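Local coordinates for cysteine desulfurase (PDB 5B89), which uses pyridoxal 5'-phosphate to remove sulfur from L-cysteine, forming L-alanine, and probably passes the sulfur to a carrier, at the interface of chains A and B. Sequence-based numbering; all coordinates share one arbitrary frame. Chains: chain A/B, Cysteine desulfurase.

Contact 1: the interface of chains A and B. Residues chain A 263-264, 266-267, 270-275, 277; chain B 135, 138-139, 142, 378-379.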
# COMPACT_ATOMS: atom_id res chain seq x y z
N GLY A 263 -8.46 10.55 -6.18
CA GLY A 263 -7.47 10.97 -7.17
C GLY A 263 -7.52 10.19 -8.40
O GLY A 263 -8.61 9.79 -8.86
N GLY A 264 -6.37 9.93 -9.00
CA GLY A 264 -6.32 9.11 -10.21
C GLY A 264 -7.03 7.78 -10.02
O GLY A 264 -6.90 7.13 -9.05
N THR A 266 -10.20 7.25 -9.59
CA THR A 266 -11.46 7.34 -8.87
C THR A 266 -12.55 8.22 -9.49
O THR A 266 -13.58 8.33 -8.96
CB THR A 266 -11.25 7.81 -7.42
OG1 THR A 266 -10.96 9.21 -7.36
CG2 THR A 266 -10.12 7.02 -6.80
N ILE A 267 -12.27 8.78 -10.62
CA ILE A 267 -13.16 9.71 -11.25
C ILE A 267 -13.82 9.31 -12.54
O ILE A 267 -13.45 8.41 -13.24
CB ILE A 267 -12.44 11.03 -11.57
CG1 ILE A 267 -11.38 10.84 -12.63
CG2 ILE A 267 -11.76 11.62 -10.36
CD1 ILE A 267 -11.89 11.00 -14.04
N VAL A 270 -13.51 15.55 -14.24
CA VAL A 270 -12.76 16.50 -13.43
C VAL A 270 -12.60 17.78 -14.22
O VAL A 270 -12.27 17.75 -15.41
CB VAL A 270 -11.31 15.96 -13.04
CG1 VAL A 270 -10.55 17.01 -12.24
CG2 VAL A 270 -11.42 14.63 -12.37
N SER A 271 -12.83 18.94 -13.59
CA SER A 271 -12.47 20.21 -14.13
C SER A 271 -11.73 20.99 -13.04
O SER A 271 -11.60 20.45 -11.90
CB SER A 271 -13.74 21.00 -14.53
OG SER A 271 -14.45 21.21 -13.35
N LEU A 272 -11.21 22.17 -13.34
CA LEU A 272 -10.58 22.99 -12.32
C LEU A 272 -11.52 23.29 -11.15
O LEU A 272 -11.06 23.48 -9.99
CB LEU A 272 -9.97 24.27 -12.89
CG LEU A 272 -8.84 24.03 -13.88
CD1 LEU A 272 -8.31 25.35 -14.40
CD2 LEU A 272 -7.73 23.17 -13.24
N ASP A 273 -12.84 23.36 -11.47
CA ASP A 273 -13.89 23.69 -10.53
C ASP A 273 -14.37 22.54 -9.70
O ASP A 273 -15.04 22.78 -8.72
CB ASP A 273 -15.17 24.20 -11.26
CG ASP A 273 -14.94 25.43 -12.10
OD1 ASP A 273 -13.83 26.04 -12.07
OD2 ASP A 273 -15.90 25.78 -12.83
N GLY A 274 -14.12 21.28 -10.07
CA GLY A 274 -14.64 20.18 -9.25
C GLY A 274 -14.48 18.80 -9.86
O GLY A 274 -13.76 18.65 -10.85
N TYR A 275 -15.16 17.81 -9.28
CA TYR A 275 -15.04 16.45 -9.72
C TYR A 275 -16.27 15.63 -9.51
O TYR A 275 -17.10 15.96 -8.69
CB TYR A 275 -13.79 15.82 -9.03
CG TYR A 275 -13.95 15.66 -7.51
CD1 TYR A 275 -14.51 14.52 -6.96
CD2 TYR A 275 -13.53 16.66 -6.66
CE1 TYR A 275 -14.69 14.41 -5.58
CE2 TYR A 275 -13.67 16.54 -5.26
CZ TYR A 275 -14.21 15.41 -4.75
OH TYR A 275 -14.36 15.32 -3.43
N LEU A 277 -16.98 11.34 -8.99
CA LEU A 277 -16.35 10.04 -8.75
C LEU A 277 -17.01 8.96 -9.61
O LEU A 277 -18.20 9.09 -10.05
CB LEU A 277 -16.42 9.67 -7.27
CG LEU A 277 -15.64 10.66 -6.37
CD1 LEU A 277 -15.64 10.07 -4.96
CD2 LEU A 277 -14.22 10.91 -6.89
N HIS B 135 -4.94 14.28 -11.48
CA HIS B 135 -6.08 14.29 -10.56
C HIS B 135 -5.65 14.03 -9.12
O HIS B 135 -6.32 14.54 -8.17
CB HIS B 135 -7.12 13.31 -10.98
CG HIS B 135 -7.70 13.62 -12.35
ND1 HIS B 135 -8.21 12.64 -13.18
CD2 HIS B 135 -7.73 14.78 -13.03
CE1 HIS B 135 -8.61 13.22 -14.32
NE2 HIS B 135 -8.28 14.49 -14.28
N LEU B 138 -4.88 17.22 -7.41
CA LEU B 138 -5.93 18.21 -7.59
C LEU B 138 -7.10 17.94 -6.68
O LEU B 138 -7.44 18.76 -5.89
CB LEU B 138 -6.36 18.25 -9.04
CG LEU B 138 -7.51 19.18 -9.33
CD1 LEU B 138 -7.15 20.56 -8.86
CD2 LEU B 138 -7.84 19.20 -10.79
N LEU B 139 -7.68 16.77 -6.78
CA LEU B 139 -8.84 16.41 -6.01
C LEU B 139 -8.69 16.59 -4.52
O LEU B 139 -9.61 17.08 -3.88
CB LEU B 139 -9.32 14.99 -6.36
CG LEU B 139 -10.34 14.86 -7.46
CD1 LEU B 139 -9.85 15.44 -8.75
CD2 LEU B 139 -10.75 13.40 -7.60
N GLN B 142 -9.14 20.22 -3.94
CA GLN B 142 -10.55 20.59 -4.21
C GLN B 142 -11.45 20.22 -3.13
O GLN B 142 -12.35 21.04 -2.75
CB GLN B 142 -11.03 19.95 -5.52
CG GLN B 142 -10.42 20.56 -6.74
CD GLN B 142 -10.84 19.79 -8.00
OE1 GLN B 142 -11.00 18.56 -7.94
NE2 GLN B 142 -10.96 20.46 -9.09
N LEU B 378 -7.54 15.67 -16.88
CA LEU B 378 -8.65 16.30 -17.68
C LEU B 378 -8.57 17.79 -17.83
O LEU B 378 -8.89 18.32 -18.95
CB LEU B 378 -10.02 15.83 -17.20
CG LEU B 378 -10.45 14.42 -17.64
CD1 LEU B 378 -11.61 13.73 -16.89
CD2 LEU B 378 -10.95 14.49 -19.11
N PRO B 379 -8.12 18.52 -16.84
CA PRO B 379 -8.05 19.96 -17.05
C PRO B 379 -7.03 20.34 -18.09
O PRO B 379 -7.22 21.35 -18.69
CB PRO B 379 -7.73 20.50 -15.68
CG PRO B 379 -8.45 19.54 -14.79
CD PRO B 379 -8.10 18.20 -15.41

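Contact 2: the interface of chains A and B. Residues chain A 263-264, 286-288; chain B 105, 107, 134, 136.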
# COMPACT_ATOMS: atom_id res chain seq x y z
N GLY A 263 -8.46 10.55 -6.18
CA GLY A 263 -7.47 10.97 -7.17
C GLY A 263 -7.52 10.19 -8.40
O GLY A 263 -8.61 9.79 -8.86
N GLY A 264 -6.37 9.93 -9.00
CA GLY A 264 -6.32 9.11 -10.21
C GLY A 264 -7.03 7.78 -10.02
O GLY A 264 -6.90 7.13 -9.05
N ALA A 286 -7.45 4.95 -4.95
CA ALA A 286 -6.74 6.08 -5.50
C ALA A 286 -5.31 5.75 -5.91
O ALA A 286 -4.58 5.20 -5.14
CB ALA A 286 -6.77 7.24 -4.53
N GLY A 287 -5.01 6.09 -7.14
CA GLY A 287 -3.73 5.86 -7.77
C GLY A 287 -3.51 4.40 -8.16
O GLY A 287 -4.35 3.51 -7.95
N THR A 288 -2.29 4.19 -8.65
CA THR A 288 -1.95 2.85 -9.20
C THR A 288 -2.03 1.87 -8.03
O THR A 288 -1.35 2.06 -7.00
CB THR A 288 -0.54 2.88 -9.74
OG1 THR A 288 -0.44 3.86 -10.81
CG2 THR A 288 -0.06 1.49 -10.12
N ASN B 105 1.48 4.60 -2.84
CA ASN B 105 1.72 5.31 -4.09
C ASN B 105 1.70 6.83 -3.85
O ASN B 105 1.43 7.26 -2.79
CB ASN B 105 0.68 4.93 -5.17
CG ASN B 105 -0.76 5.14 -4.73
OD1 ASN B 105 -1.07 5.98 -3.98
ND2 ASN B 105 -1.62 4.29 -5.22
N SER B 107 -0.43 8.94 -4.95
CA SER B 107 -1.80 9.38 -4.69
C SER B 107 -2.11 9.28 -3.16
O SER B 107 -2.65 10.30 -2.58
CB SER B 107 -2.80 8.56 -5.44
OG SER B 107 -2.54 8.70 -6.85
N HIS B 134 -2.21 16.34 -12.33
CA HIS B 134 -2.81 15.03 -12.42
C HIS B 134 -3.90 15.07 -11.32
O HIS B 134 -3.76 15.79 -10.38
CB HIS B 134 -1.73 13.99 -12.09
CG HIS B 134 -2.21 12.59 -11.88
ND1 HIS B 134 -1.97 11.58 -12.78
CD2 HIS B 134 -2.83 12.02 -10.84
CE1 HIS B 134 -2.46 10.46 -12.30
NE2 HIS B 134 -2.99 10.70 -11.14
N SER B 136 -4.60 13.26 -8.88
CA SER B 136 -4.19 12.99 -7.50
C SER B 136 -3.58 14.19 -6.80
O SER B 136 -3.54 14.22 -5.63
CB SER B 136 -3.23 11.82 -7.43
OG SER B 136 -3.89 10.64 -7.73

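Contact 1: the interface of chains A and B
This is a mostly apolar patch of a two-fold symmetric homodimer interface, of the kind usual for class-V aminotransferase-fold enzymes, and it locks a hairpin of one subunit onto the other. Chain A gives strands 269-271 and 274-277 with the turn between them. Chain B gives the 3-10 helix 135-137 and the starts of helices 139-148 and 378-384. A:Val270 sits at the middle. Its CG2 lies over the centre of one face of the B:His135 imidazole, 3.6 Å from the ring centroid. Its other branch, CG1, is anti to the backbone N (chi1 178°) and reaches toward B:Leu138 and B:Leu139. The imidazole is also held from its own side, because the backbone N of B:Leu378 donates to B:His135 NE2 at 2.9 Å. B:Leu139 crosses A:Tyr275 obliquely, with CD2 3.8 Å above one face of the phenol ring, offset toward the rim. The same CD2 is tight against A:Ile267 CG2, at 3.4 Å. At the turn, B:Gln142 extends beyond CG, and its NE2 donates to A:Ser271 O at 2.9 Å, in the carbonyl plane. NE2 also donates to A:Leu272 O at 3.2 Å, but from above that carbonyl plane. Both acceptors lie close to the amide plane, which would limit its rotation. A:Leu272 CD2 closes the patch against B:Pro379 CB at 3.6 Å. The site probably steadies the start of helix 378-384, just after B:Cys376, which carries a persulfide here.

Contact 2: the interface of chains A and B
The backbone of A:Gly263 is strongly extended with a positive phi of 155°, and A:Gly287 also has a positive phi, 74°. These loops meet cofactor-site residues of the partner in a polar part of the dimer interface. B:Asn105 bridges two carbonyls of chain A with one amide nitrogen. Its CG lies between the backbone N and the carbonyl carbon, the crowded position (chi1 56°). ND2 donates to A:Thr288 O at 2.9 Å, from above that carbonyl plane. It also donates to A:Ala286 O at 3.1 Å, here in plane and on a lone pair. Both oxygens lie near the amide plane of B:Asn105, so the pair probably fixes its rotation. An alanine here would remove the amide that makes both hydrogen bonds, and would probably loosen the 286-288 loop, and with it A:Thr288, a pyridoxal 5'-phosphate-binding residue. B:Ser107, at the start of helix 106-117, rests its CB on A:Gly287 CA at 3.7 Å. The ring of B:His134, another cofactor-binding residue, comes near A:Gly264, with NE2 3.8 Å from CA. B:Ser136 has OG anti to the carbonyl carbon and accepts from A:Gly264 N at 2.9 Å, in a nearly straight bond. That same OG pairs with B:Ser107 OG at a short 2.5 Å, and which of the two hydroxyls donates is not settled.

The centres of contact 1 and contact 2 are about 11 Å apart, and both use A:Gly263 and A:Gly264. On chain B they also adjoin: B:His135 serves contact 1, while its neighbours B:His134 and B:Ser136 serve contact 2. The loop of chain A thus runs from the cofactor-site edge into the hairpin. Contact 1 is the larger and mainly apolar part, contact 2 the smaller and polar part. Together they probably tie dimer assembly to the shape of the pyridoxal 5'-phosphate pocket. The two-fold symmetry repeats both contacts at the other active site, with the chains exchanged.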